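Local coordinates for protein interleukin 22 (PDB 4O6K) that probably acts as a secreted helical cytokine of the IL-10 family, signalling to receptor-bearing cells in zebrafish immunity, at residues Asn51-Lys56 with Lys95-Ser100. Sequence-based numbering, arbitrary orientation.
Sequences NARILK and KHDYSS
Arg53, on helix 47-62, lays one face of its guanidinium against the Asx turn that runs from Asp97 to Ser99, a surface contact in the all-helical cytokine fold expected of the IL-10 family. It illustrates how a salt bridge can rest on charge alone: Asp97 OD1 sits over the centre of the guanidinium, 3.5 Å from Arg53 NH1, far above the plane of that group, so that no N-H is directed at it. The guanidinium and carboxylate planes are 28° apart, and it is the height of Asp97 OD1 above the Arg53 guanidinium, 3.4 Å, that marks a stacked approach and sets it apart from a side-by-side, two-bonded pair. Ser99 OG lies over the same face nearer the rim, and its 3.2 Å approach to Arg53 NE is again at an angle too poor for a hydrogen bond. Nearer the backbone, Arg53 CG passes 4.1 Å from Tyr98 C. With CG anti to the backbone N (chi1 -157°) and a bend at chi2, the arginine chain brings its flat end over the turn. A water adds a second link, donating to His96 O and accepting from Tyr98 N, with a weak bond from Arg53 NH1. Were Arg53 shortened to an alanine, the Asp97 carboxylate would probably lose this nearby positive charge, and Ser99 OG the flat group packed against it. Farther out, the arginine side chain also touches Gln91 of helix 76-93 and Val104 of helix 102-117, and Lys105 NZ bonds Ser99 O, tying the loop to the helix that follows it. What presents the carboxylate is the turn itself: Asp97 OD1 takes Ser99 N from above the carboxylate plane at 3.0 Å, while its syn lone pair receives the hydroxyl of Ser99, OG to OD1 2.7 Å.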
loop_
_atom_site.group_PDB
_atom_site.type_symbol
_atom_site.label_atom_id
_atom_site.label_comp_id
_atom_site.label_asym_id
_atom_site.label_seq_id
_atom_site.Cartn_x
_atom_site.Cartn_y
_atom_site.Cartn_z
ATOM N N ASN A 51 -1.389 -4.616 7.231
ATOM C CA ASN A 51 -1.037 -4.002 5.959
ATOM C C ASN A 51 -2.276 -3.655 5.142
ATOM O O ASN A 51 -2.267 -2.709 4.355
ATOM C CB ASN A 51 -0.116 -4.922 5.155
ATOM C CG ASN A 51 1.304 -4.935 5.687
ATOM O OD1 ASN A 51 2.019 -3.937 5.600
ATOM N ND2 ASN A 51 1.720 -6.069 6.238
ATOM N N ALA A 52 -3.343 -4.425 5.334
ATOM C CA ALA A 52 -4.609 -4.165 4.661
ATOM C C ALA A 52 -5.216 -2.847 5.123
ATOM O O ALA A 52 -5.908 -2.168 4.365
ATOM C CB ALA A 52 -5.583 -5.306 4.903
ATOM N N ARG A 53 -4.951 -2.490 6.374
ATOM C CA ARG A 53 -5.471 -1.253 6.932
ATOM C C ARG A 53 -4.671 -0.081 6.372
ATOM O O ARG A 53 -5.209 1.001 6.133
ATOM C CB ARG A 53 -5.403 -1.275 8.460
ATOM C CG ARG A 53 -6.382 -0.326 9.113
ATOM C CD ARG A 53 -7.783 -0.848 8.822
ATOM N NE ARG A 53 -8.843 0.126 9.036
ATOM C CZ ARG A 53 -10.087 -0.207 9.368
ATOM N NH1 ARG A 53 -10.411 -1.485 9.516
ATOM N NH2 ARG A 53 -11.008 0.732 9.545
ATOM N N ILE A 54 -3.375 -0.311 6.182
ATOM C CA ILE A 54 -2.497 0.661 5.540
ATOM C C ILE A 54 -2.892 0.841 4.075
ATOM O O ILE A 54 -2.855 1.950 3.538
ATOM C CB ILE A 54 -1.017 0.227 5.636
ATOM C CG1 ILE A 54 -0.559 0.219 7.097
ATOM C CG2 ILE A 54 -0.126 1.141 4.810
ATOM C CD1 ILE A 54 0.855 -0.294 7.293
ATOM N N LEU A 55 -3.290 -0.260 3.441
ATOM C CA LEU A 55 -3.756 -0.236 2.057
ATOM C C LEU A 55 -4.989 0.652 1.943
ATOM O O LEU A 55 -5.140 1.404 0.978
ATOM C CB LEU A 55 -4.067 -1.649 1.562
ATOM C CG LEU A 55 -4.568 -1.737 0.120
ATOM C CD1 LEU A 55 -3.543 -1.146 -0.837
ATOM C CD2 LEU A 55 -4.891 -3.174 -0.254
ATOM N N LYS A 56 -5.868 0.545 2.936
ATOM C CA LYS A 56 -7.069 1.372 3.020
ATOM C C LYS A 56 -6.723 2.851 2.998
ATOM O O LYS A 56 -7.330 3.637 2.269
ATOM C CB LYS A 56 -7.836 1.064 4.306
ATOM C CG LYS A 56 -9.097 1.889 4.510
ATOM C CD LYS A 56 -9.909 1.322 5.664
ATOM C CE LYS A 56 -11.179 2.123 5.895
ATOM N NZ LYS A 56 -11.995 2.176 4.649
ATOM N N LYS A 95 -11.381 -9.443 10.954
ATOM C CA LYS A 95 -12.370 -9.315 12.010
ATOM C C LYS A 95 -12.040 -8.160 12.945
ATOM O O LYS A 95 -12.914 -7.386 13.330
ATOM C CB LYS A 95 -12.406 -10.621 12.807
ATOM C CG LYS A 95 -12.833 -11.841 12.003
ATOM C CD LYS A 95 -12.866 -13.087 12.876
ATOM C CE LYS A 95 -13.321 -14.310 12.096
ATOM N NZ LYS A 95 -14.738 -14.214 11.654
ATOM N N HIS A 96 -10.764 -8.054 13.299
ATOM C CA HIS A 96 -10.290 -7.004 14.191
ATOM C C HIS A 96 -10.021 -5.690 13.459
ATOM O O HIS A 96 -9.550 -5.687 12.322
ATOM C CB HIS A 96 -9.025 -7.460 14.921
ATOM C CG HIS A 96 -8.466 -6.432 15.854
ATOM N ND1 HIS A 96 -9.117 -6.046 17.007
ATOM C CD2 HIS A 96 -7.323 -5.710 15.808
ATOM C CE1 HIS A 96 -8.397 -5.130 17.630
ATOM N NE2 HIS A 96 -7.304 -4.908 16.924
ATOM N N ASP A 97 -10.264 -4.596 14.119
ATOM C CA ASP A 97 -9.964 -3.290 13.606
ATOM C C ASP A 97 -8.580 -2.824 14.013
ATOM O O ASP A 97 -8.361 -2.430 15.110
ATOM C CB ASP A 97 -10.996 -2.281 14.086
ATOM C CG ASP A 97 -10.685 -0.865 13.662
ATOM O OD1 ASP A 97 -9.825 -0.656 12.833
ATOM O OD2 ASP A 97 -11.344 0.034 14.136
ATOM N N TYR A 98 -7.671 -2.866 13.068
ATOM C CA TYR A 98 -6.264 -2.571 13.271
ATOM C C TYR A 98 -5.886 -1.124 13.112
ATOM O O TYR A 98 -4.733 -0.800 13.031
ATOM C CB TYR A 98 -5.391 -3.428 12.384
ATOM C CG TYR A 98 -5.213 -4.853 12.802
ATOM C CD1 TYR A 98 -4.228 -5.244 13.670
ATOM C CD2 TYR A 98 -5.996 -5.811 12.299
ATOM C CE1 TYR A 98 -4.079 -6.562 14.046
ATOM C CE2 TYR A 98 -5.852 -7.137 12.672
ATOM C CZ TYR A 98 -4.880 -7.509 13.542
ATOM O OH TYR A 98 -4.794 -8.811 13.824
ATOM N N SER A 99 -6.869 -0.259 13.078
ATOM C CA SER A 99 -6.605 1.135 13.251
ATOM C C SER A 99 -5.891 1.366 14.623
ATOM O O SER A 99 -5.151 2.278 14.778
ATOM C CB SER A 99 -7.851 1.965 13.039
ATOM O OG SER A 99 -8.620 1.551 11.914
ATOM N N SER A 100 -6.049 0.474 15.583
ATOM C CA SER A 100 -5.442 0.673 16.893
ATOM C C SER A 100 -4.050 0.053 16.996
ATOM O O SER A 100 -3.474 -0.010 18.084
ATOM C CB SER A 100 -6.347 0.094 17.983
ATOM O OG SER A 100 -6.496 -1.307 17.832
HETATM O O HOH W 1 -8.555 -4.199 10.490
#